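Local coordinates for subdomain of Desmoplakin Carboxy-Terminal domain (DPCT) (Homo sapiens, PDB 1LM5), which binds intermediate filaments through its plakin repeats and so is thought to link them to desmosomes, at residues Ser9-Ile14 / Gln40-Ala45; Leu20-Ile25 / Thr190-Leu195; Tyr123-Leu128 / Ile175-Ala180; Gly127-Asp130 / Gly135-Ser138. All blocks are in the same frame, centred on the assembly; numbering follows the deposited sequence.

Contact 1 of 4, residues Ser9-Ile14 / Gln40-Ala45; sequences SPIAAI and QRLLEA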
# COMPACT_ATOMS: atom_id res chain seq x y z
N SER B 9 -11.85 2.79 -1.26
CA SER B 9 -11.51 1.39 -1.35
C SER B 9 -12.17 0.83 -2.60
O SER B 9 -13.20 1.33 -3.05
CB SER B 9 -12.07 0.66 -0.14
OG SER B 9 -13.45 0.97 -0.02
N PRO B 10 -11.58 -0.23 -3.18
CA PRO B 10 -12.21 -0.79 -4.38
C PRO B 10 -13.52 -1.47 -3.98
O PRO B 10 -13.70 -1.90 -2.84
CB PRO B 10 -11.19 -1.84 -4.85
CG PRO B 10 -9.89 -1.36 -4.29
CD PRO B 10 -10.28 -0.87 -2.91
N ILE B 11 -14.45 -1.53 -4.92
CA ILE B 11 -15.71 -2.20 -4.66
C ILE B 11 -15.30 -3.64 -4.40
O ILE B 11 -14.59 -4.25 -5.21
CB ILE B 11 -16.61 -2.10 -5.87
CG1 ILE B 11 -17.03 -0.63 -6.04
CG2 ILE B 11 -17.82 -3.02 -5.72
CD1 ILE B 11 -17.69 -0.33 -7.34
N ALA B 12 -15.73 -4.18 -3.27
CA ALA B 12 -15.35 -5.53 -2.89
C ALA B 12 -16.30 -6.62 -3.31
O ALA B 12 -15.89 -7.71 -3.68
CB ALA B 12 -15.16 -5.59 -1.39
N ALA B 13 -17.59 -6.31 -3.25
CA ALA B 13 -18.58 -7.31 -3.55
C ALA B 13 -19.91 -6.70 -3.94
O ALA B 13 -20.05 -5.49 -4.09
CB ALA B 13 -18.75 -8.24 -2.36
N ILE B 14 -20.90 -7.58 -4.02
CA ILE B 14 -22.23 -7.21 -4.44
C ILE B 14 -23.27 -7.36 -3.36
O ILE B 14 -23.18 -8.26 -2.53
CB ILE B 14 -22.63 -8.11 -5.61
CG1 ILE B 14 -21.62 -7.94 -6.74
CG2 ILE B 14 -24.05 -7.83 -6.04
CD1 ILE B 14 -21.66 -6.57 -7.36
N GLN B 40 -16.33 -8.82 -14.53
CA GLN B 40 -14.92 -8.97 -14.79
C GLN B 40 -14.19 -7.68 -14.45
O GLN B 40 -13.12 -7.69 -13.86
CB GLN B 40 -14.67 -9.28 -16.27
CG GLN B 40 -13.20 -9.36 -16.61
CD GLN B 40 -12.98 -9.66 -18.07
OE1 GLN B 40 -13.67 -10.50 -18.64
NE2 GLN B 40 -12.02 -8.98 -18.69
N ARG B 41 -14.77 -6.56 -14.84
CA ARG B 41 -14.11 -5.30 -14.59
C ARG B 41 -14.06 -4.96 -13.13
O ARG B 41 -13.08 -4.40 -12.67
CB ARG B 41 -14.77 -4.21 -15.41
CG ARG B 41 -14.39 -4.41 -16.85
CD ARG B 41 -15.16 -3.60 -17.83
NE ARG B 41 -14.68 -3.97 -19.15
CZ ARG B 41 -15.12 -3.45 -20.29
NH1 ARG B 41 -16.07 -2.51 -20.27
NH2 ARG B 41 -14.61 -3.86 -21.44
N LEU B 42 -15.09 -5.33 -12.37
CA LEU B 42 -15.04 -5.06 -10.95
C LEU B 42 -13.92 -5.90 -10.37
O LEU B 42 -13.21 -5.47 -9.47
CB LEU B 42 -16.35 -5.42 -10.26
CG LEU B 42 -17.49 -4.49 -10.67
CD1 LEU B 42 -18.77 -4.98 -10.03
CD2 LEU B 42 -17.18 -3.07 -10.27
N LEU B 43 -13.76 -7.11 -10.91
CA LEU B 43 -12.70 -8.02 -10.44
C LEU B 43 -11.35 -7.48 -10.90
O LEU B 43 -10.36 -7.61 -10.19
CB LEU B 43 -12.89 -9.43 -11.00
CG LEU B 43 -13.63 -10.55 -10.26
CD1 LEU B 43 -13.91 -10.15 -8.82
CD2 LEU B 43 -14.88 -10.92 -11.00
N GLU B 44 -11.30 -6.89 -12.09
CA GLU B 44 -10.03 -6.34 -12.56
C GLU B 44 -9.60 -5.24 -11.62
O GLU B 44 -8.45 -5.15 -11.24
CB GLU B 44 -10.16 -5.76 -13.97
CG GLU B 44 -10.43 -6.80 -15.03
CD GLU B 44 -10.67 -6.17 -16.38
OE1 GLU B 44 -11.13 -5.01 -16.42
OE2 GLU B 44 -10.41 -6.84 -17.40
N ALA B 45 -10.56 -4.41 -11.23
CA ALA B 45 -10.27 -3.32 -10.32
C ALA B 45 -9.61 -3.86 -9.06
O ALA B 45 -8.76 -3.20 -8.47
CB ALA B 45 -11.55 -2.57 -9.97
O HOH W 1 -14.12 -3.58 -7.79
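L42 of the helix meets I11 and I14 of the strand with its two methyl branches, one for each isoleucine. Its CD2 touches the end of I11, with CD1 of I11 4.0 Å from CD2 of L42, and the two side chains lie obliquely across one another. The other branch serves I14: CD1 of I14 is 4.2 Å from CD1 of L42. L42 reaches the strand with CG anti to its carbonyl carbon (chi1 -69°), and the fork beyond CG turns CD2 to I11 and CD1 to I14. The two strand residues approach differently. I11 starts out pointing at the helix, whereas the CB of I14 lies off to the side and only the end of its chain swings in, chi1 and chi2 both being close to -60°. These are light touches at van der Waals distance, and no direct hydrogen bond joins the segments.

A water provides the polar link. It donates to O of I11 at 2.7 Å and to O of L42, also at 2.7 Å, so both its hydrogens are spent on backbone carbonyls inside a buried contact. Q46 of the same helix, through NE2, is a further partner of O of I11 and also bonds to O of A12.

The strand here belongs to 11-16, which runs between strands 21-23 and 193-197 of the mixed sheet, and helix 36-47 packs against it. Helix 177-183 closes in alongside, with Y177 touching P10, L42 and A45, while helices 74-88 and 112-124 also pack on helix 36-47, both of them reached by E44.

Contact 2 of 4, residues Leu20-Ile25 / Thr190-Leu195; sequences LEKISI and TGLRLL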
# COMPACT_ATOMS: atom_id res chain seq x y z
N LEU B 20 -31.39 -9.46 -0.26
CA LEU B 20 -30.83 -8.71 0.87
C LEU B 20 -29.60 -9.38 1.45
O LEU B 20 -29.53 -9.65 2.65
CB LEU B 20 -31.89 -8.54 1.96
CG LEU B 20 -33.13 -7.76 1.54
CD1 LEU B 20 -34.16 -7.77 2.67
CD2 LEU B 20 -32.75 -6.34 1.18
N GLU B 21 -28.61 -9.65 0.61
CA GLU B 21 -27.42 -10.31 1.09
C GLU B 21 -26.21 -9.97 0.23
O GLU B 21 -26.32 -9.72 -0.97
CB GLU B 21 -27.61 -11.82 1.09
CG GLU B 21 -27.74 -12.41 -0.30
CD GLU B 21 -27.89 -13.92 -0.27
OE1 GLU B 21 -27.38 -14.56 0.68
OE2 GLU B 21 -28.51 -14.47 -1.21
N LYS B 22 -25.06 -9.98 0.87
CA LYS B 22 -23.82 -9.71 0.19
C LYS B 22 -23.37 -10.99 -0.50
O LYS B 22 -23.40 -12.06 0.09
CB LYS B 22 -22.75 -9.27 1.20
CG LYS B 22 -21.36 -9.19 0.60
CD LYS B 22 -20.33 -8.68 1.59
CE LYS B 22 -20.20 -9.59 2.80
NZ LYS B 22 -19.06 -9.14 3.64
N ILE B 23 -22.99 -10.87 -1.76
CA ILE B 23 -22.49 -12.01 -2.51
C ILE B 23 -21.25 -11.53 -3.26
O ILE B 23 -21.03 -10.33 -3.41
CB ILE B 23 -23.52 -12.54 -3.53
CG1 ILE B 23 -23.88 -11.44 -4.53
CG2 ILE B 23 -24.75 -13.04 -2.79
CD1 ILE B 23 -24.86 -11.88 -5.60
N SER B 24 -20.45 -12.47 -3.73
CA SER B 24 -19.25 -12.10 -4.47
C SER B 24 -19.68 -11.60 -5.83
O SER B 24 -20.82 -11.80 -6.27
CB SER B 24 -18.35 -13.31 -4.67
OG SER B 24 -18.98 -14.22 -5.56
N ILE B 25 -18.76 -10.93 -6.50
CA ILE B 25 -19.03 -10.43 -7.83
C ILE B 25 -19.35 -11.65 -8.71
O ILE B 25 -20.28 -11.63 -9.50
CB ILE B 25 -17.81 -9.68 -8.35
CG1 ILE B 25 -17.70 -8.36 -7.58
CG2 ILE B 25 -17.92 -9.42 -9.84
CD1 ILE B 25 -16.32 -7.73 -7.67
N THR B 190 -17.77 -4.88 8.29
CA THR B 190 -16.57 -5.16 7.51
C THR B 190 -15.87 -3.99 6.86
O THR B 190 -14.68 -4.05 6.59
CB THR B 190 -16.90 -6.14 6.40
OG1 THR B 190 -17.69 -5.47 5.41
CG2 THR B 190 -17.70 -7.31 6.95
N GLY B 191 -16.62 -2.92 6.60
CA GLY B 191 -16.03 -1.77 5.94
C GLY B 191 -15.90 -2.06 4.46
O GLY B 191 -15.39 -1.23 3.70
N LEU B 192 -16.37 -3.23 4.04
CA LEU B 192 -16.31 -3.64 2.64
C LEU B 192 -17.29 -2.86 1.77
O LEU B 192 -18.45 -2.69 2.13
CB LEU B 192 -16.59 -5.13 2.50
CG LEU B 192 -15.50 -6.06 3.02
CD1 LEU B 192 -15.97 -7.51 2.95
CD2 LEU B 192 -14.24 -5.86 2.18
N ARG B 193 -16.80 -2.42 0.62
CA ARG B 193 -17.63 -1.65 -0.29
C ARG B 193 -18.41 -2.56 -1.21
O ARG B 193 -17.84 -3.40 -1.90
CB ARG B 193 -16.75 -0.71 -1.10
CG ARG B 193 -17.50 0.30 -1.91
CD ARG B 193 -16.51 1.36 -2.40
NE ARG B 193 -15.88 2.03 -1.27
CZ ARG B 193 -16.47 2.99 -0.55
NH1 ARG B 193 -17.69 3.40 -0.85
NH2 ARG B 193 -15.83 3.52 0.48
N LEU B 194 -19.73 -2.39 -1.19
CA LEU B 194 -20.62 -3.22 -1.99
C LEU B 194 -21.39 -2.40 -3.01
O LEU B 194 -21.70 -1.23 -2.77
CB LEU B 194 -21.65 -3.92 -1.10
CG LEU B 194 -21.18 -4.61 0.18
CD1 LEU B 194 -22.35 -5.40 0.77
CD2 LEU B 194 -20.01 -5.52 -0.13
N LEU B 195 -21.70 -3.03 -4.13
CA LEU B 195 -22.48 -2.41 -5.18
C LEU B 195 -23.78 -3.19 -5.22
O LEU B 195 -23.76 -4.42 -5.30
CB LEU B 195 -21.79 -2.58 -6.53
CG LEU B 195 -21.40 -1.35 -7.33
CD1 LEU B 195 -21.07 -1.78 -8.75
CD2 LEU B 195 -22.52 -0.32 -7.30
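Strands 21-23 and 193-197 flank strand 11-16 in the mixed sheet, and K22 reaches across that intervening strand to L194, L192 and T190. CA of K22 and CA of L194 are 7.6 Å apart, so side chains make the whole contact. CG of K22 stands anti to its backbone N (chi1 170°) and the chain runs out straight until it bends at chi3 (61°). Its methylenes lie across L194 at about a right angle: CD of K22 is 3.6 Å from CD2 of L194, while CB of K22 sits 3.9 Å from CD1 of L194. Past the bend, NZ of K22 comes within 3.6 Å of CD1 of L192 and meets T190 tip to tip, 4.0 Å from its CG2.

T190 is held by an ST turn, in which N of L192 donates to OG1 of T190 at 2.9 Å, with an angle of 159° at the hydrogen.

Neither methyl can satisfy the ammonium group; its polar partners are OE1 of E187, in a salt bridge, and the carbonyl of P55. That carboxylate oxygen also bonds to OG1 of T190. K22 thus divides its work, with an aliphatic stem packed on leucine and its charge probably offset by E187.

Contact 3 of 4, residues Tyr123-Leu128 / Ile175-Ala180; sequences YLTGGL and ISYKDA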
# COMPACT_ATOMS: atom_id res chain seq x y z
N TYR B 123 -6.03 4.50 -9.74
CA TYR B 123 -6.13 5.91 -9.41
C TYR B 123 -7.26 6.20 -8.43
O TYR B 123 -7.06 6.84 -7.40
CB TYR B 123 -6.34 6.71 -10.69
CG TYR B 123 -6.32 8.19 -10.44
CD1 TYR B 123 -5.11 8.86 -10.27
CD2 TYR B 123 -7.50 8.92 -10.34
CE1 TYR B 123 -5.09 10.21 -10.01
CE2 TYR B 123 -7.48 10.27 -10.07
CZ TYR B 123 -6.27 10.92 -9.91
OH TYR B 123 -6.24 12.26 -9.63
N LEU B 124 -8.45 5.72 -8.77
CA LEU B 124 -9.64 5.92 -7.96
C LEU B 124 -9.57 5.29 -6.59
O LEU B 124 -10.31 5.68 -5.69
CB LEU B 124 -10.88 5.36 -8.68
CG LEU B 124 -11.40 6.18 -9.86
CD1 LEU B 124 -12.47 5.38 -10.59
CD2 LEU B 124 -11.94 7.52 -9.38
N THR B 125 -8.68 4.32 -6.41
CA THR B 125 -8.59 3.65 -5.12
C THR B 125 -7.34 3.98 -4.33
O THR B 125 -6.93 3.20 -3.47
CB THR B 125 -8.71 2.13 -5.30
OG1 THR B 125 -7.74 1.68 -6.25
CG2 THR B 125 -10.12 1.77 -5.81
N GLY B 126 -6.73 5.12 -4.60
CA GLY B 126 -5.56 5.49 -3.84
C GLY B 126 -4.38 5.99 -4.64
O GLY B 126 -3.60 6.80 -4.14
N GLY B 127 -4.24 5.52 -5.87
CA GLY B 127 -3.12 5.96 -6.68
C GLY B 127 -2.58 4.84 -7.52
O GLY B 127 -2.80 3.66 -7.22
N LEU B 128 -1.87 5.20 -8.58
CA LEU B 128 -1.30 4.21 -9.47
C LEU B 128 -0.34 3.31 -8.73
O LEU B 128 0.31 3.73 -7.77
CB LEU B 128 -0.57 4.88 -10.62
CG LEU B 128 -1.43 5.78 -11.50
CD1 LEU B 128 -0.62 6.18 -12.72
CD2 LEU B 128 -2.69 5.04 -11.91
N ILE B 175 -22.01 3.02 -16.27
CA ILE B 175 -21.39 3.93 -15.33
C ILE B 175 -19.91 3.64 -15.28
O ILE B 175 -19.46 2.59 -15.71
CB ILE B 175 -21.95 3.74 -13.91
CG1 ILE B 175 -21.61 2.33 -13.40
CG2 ILE B 175 -23.46 3.96 -13.91
CD1 ILE B 175 -22.01 2.09 -11.96
N SER B 176 -19.16 4.59 -14.76
CA SER B 176 -17.73 4.44 -14.64
C SER B 176 -17.47 3.83 -13.28
O SER B 176 -18.39 3.68 -12.46
CB SER B 176 -17.03 5.80 -14.72
OG SER B 176 -17.27 6.55 -13.54
N TYR B 177 -16.22 3.49 -13.03
CA TYR B 177 -15.86 2.94 -11.74
C TYR B 177 -16.02 4.01 -10.68
O TYR B 177 -16.36 3.71 -9.53
CB TYR B 177 -14.42 2.44 -11.76
CG TYR B 177 -14.16 1.51 -10.60
CD1 TYR B 177 -14.64 0.20 -10.62
CD2 TYR B 177 -13.44 1.93 -9.48
CE1 TYR B 177 -14.41 -0.67 -9.57
CE2 TYR B 177 -13.20 1.07 -8.42
CZ TYR B 177 -13.69 -0.24 -8.47
OH TYR B 177 -13.43 -1.12 -7.46
N LYS B 178 -15.73 5.25 -11.05
CA LYS B 178 -15.87 6.38 -10.14
C LYS B 178 -17.35 6.42 -9.73
O LYS B 178 -17.67 6.57 -8.54
CB LYS B 178 -15.48 7.67 -10.87
CG LYS B 178 -15.98 8.94 -10.24
CD LYS B 178 -15.21 9.33 -9.00
CE LYS B 178 -15.50 10.79 -8.67
NZ LYS B 178 -14.81 11.23 -7.42
N ASP B 179 -18.24 6.27 -10.70
CA ASP B 179 -19.67 6.27 -10.42
C ASP B 179 -20.01 5.11 -9.51
O ASP B 179 -20.81 5.25 -8.59
CB ASP B 179 -20.49 6.08 -11.70
CG ASP B 179 -20.38 7.25 -12.64
OD1 ASP B 179 -20.44 7.03 -13.86
OD2 ASP B 179 -20.25 8.40 -12.15
N ALA B 180 -19.43 3.95 -9.80
CA ALA B 180 -19.67 2.75 -9.02
C ALA B 180 -19.33 3.00 -7.56
O ALA B 180 -20.09 2.64 -6.68
CB ALA B 180 -18.86 1.59 -9.58
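L124, near the end of helix 112-124, pushes both methyls into the first turn of helix 177-183. With CG anti to the carbonyl carbon (chi1 -74°), its CD1 lands on the backbone, 3.3 Å from N of K178, and also lies 3.7 Å from CB of Y177. The other methyl, CD2, packs 3.8 Å from CD of K178. That lysine crosses the leucine at about a right angle: it bends at chi2 (76°), and its end then leads away from L124 to E6 and the carbonyl of L5.

Y177 offers its ring edge. CD1 of L124 lies in the ring plane there, and CG2 of T125 is 4.1 Å from CE2 of Y177, near that plane as well. The tyrosine hydroxyl bonds to N of I11. F121 adds an edge-to-face contact with the same ring.

The helix that receives L124 begins with a capping box: N of D179 donates to OG of S176 at 3.0 Å, and N of S176 donates back to OD1 of D179 at 2.9 Å, almost straight (179°). The contact is packing of the end of helix 112-124, and of the loop residue after it, on a capped N-terminal turn.

Contact 4 of 4, residues Gly127-Asp130 / Gly135-Ser138; sequences GLVD and GRIS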
# COMPACT_ATOMS: atom_id res chain seq x y z
N GLY B 127 -4.24 5.52 -5.87
CA GLY B 127 -3.12 5.96 -6.68
C GLY B 127 -2.58 4.84 -7.52
O GLY B 127 -2.80 3.66 -7.22
N LEU B 128 -1.87 5.20 -8.58
CA LEU B 128 -1.30 4.21 -9.47
C LEU B 128 -0.34 3.31 -8.73
O LEU B 128 0.31 3.73 -7.77
CB LEU B 128 -0.57 4.88 -10.62
CG LEU B 128 -1.43 5.78 -11.50
CD1 LEU B 128 -0.62 6.18 -12.72
CD2 LEU B 128 -2.69 5.04 -11.91
N VAL B 129 -0.25 2.08 -9.20
CA VAL B 129 0.62 1.09 -8.60
C VAL B 129 1.98 1.07 -9.27
O VAL B 129 2.08 1.09 -10.50
CB VAL B 129 0.02 -0.32 -8.73
CG1 VAL B 129 1.01 -1.37 -8.23
CG2 VAL B 129 -1.28 -0.40 -7.95
N ASP B 130 3.03 1.07 -8.46
CA ASP B 130 4.37 0.95 -9.00
C ASP B 130 4.72 -0.53 -8.81
O ASP B 130 4.95 -0.98 -7.70
CB ASP B 130 5.36 1.81 -8.22
CG ASP B 130 6.78 1.61 -8.69
OD1 ASP B 130 6.99 0.77 -9.60
OD2 ASP B 130 7.68 2.29 -8.17
N GLY B 135 3.46 -1.02 -4.62
CA GLY B 135 2.78 -0.11 -3.72
C GLY B 135 2.14 0.98 -4.54
O GLY B 135 2.37 1.07 -5.74
N ARG B 136 1.33 1.81 -3.91
CA ARG B 136 0.69 2.89 -4.63
C ARG B 136 1.54 4.13 -4.49
O ARG B 136 2.23 4.31 -3.48
CB ARG B 136 -0.69 3.16 -4.05
CG ARG B 136 -1.65 2.02 -4.19
CD ARG B 136 -2.96 2.43 -3.58
NE ARG B 136 -3.98 1.40 -3.67
CZ ARG B 136 -4.87 1.31 -4.65
NH1 ARG B 136 -4.84 2.19 -5.65
NH2 ARG B 136 -5.80 0.38 -4.61
N ILE B 137 1.50 4.98 -5.51
CA ILE B 137 2.27 6.20 -5.49
C ILE B 137 1.41 7.36 -5.92
O ILE B 137 0.39 7.17 -6.58
CB ILE B 137 3.48 6.09 -6.43
CG1 ILE B 137 2.99 5.87 -7.87
CG2 ILE B 137 4.38 4.97 -5.97
CD1 ILE B 137 4.10 5.86 -8.89
N SER B 138 1.83 8.56 -5.54
CA SER B 138 1.08 9.75 -5.90
C SER B 138 1.19 9.87 -7.41
O SER B 138 2.08 9.28 -8.04
CB SER B 138 1.70 10.99 -5.24
OG SER B 138 3.03 11.19 -5.72
O HOH W 2 -1.19 7.79 -8.52
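R136 sends its side chain along the backbone of G127, across a short antiparallel hairpin. CB of R136 lies 3.8 Å from O of G127, and CG comes to 3.6 Å from that same oxygen. The chain is extended from CG to NE and runs past G127, CD lying near its O and then its N. At the tip, NH1 donates to O of G127 at 3.0 Å, a bent bond (132° at the hydrogen) in which the oxygen sits 22° out of the guanidinium plane. NH2 goes on to OG1 of T125.

Backbone bonds hold the two strands together. V129 and R136 are a non-hydrogen-bonded pair, with their side chains on one face. D130 and G135 are a hydrogen-bonded pair: N of D130 donates to O of G135 at 2.8 Å, nearly straight at 169°, and the return bond from N of G135 to O of D130 is weak. Next along, N of I137 donates to O of L128 at 2.8 Å. A water continues the pairing, accepting from N of L128 and donating to O of I137. CB of D130, which points to the face opposite V129 and R136, lies 4.0 Å from CG2 of I137.

The hairpin follows helix 112-124, whose Q122 receives a bond from N of V129 and whose L119 touches L128. It leads into helix 139-145, where S138 is the N-cap and A142 touches the side chains of L128 and I137. A second subunit also borders it, with its Q116 bonded to O of R136.

Contacts 1 and 2 share the mixed sheet, their centres 10 Å apart: strand 11-16 of contact 1 lies between the two strands of contact 2, bonded to one through N of A12 and O of R193 (2.6 Å) and to the other through O of I14 and N of I23 (2.7 Å). Contact 3, its centre also 10 Å from that of contact 1, joins this sheet region through Y177 and through A180, whose CB is 3.2 Å from CD1 of I11. T125 bridges contacts 3 and 4, whose centres are 13 Å apart; these two also share G127 and L128, and both touch the second subunit. Contacts 2 and 4 are farthest apart, with centres 25 Å from each other.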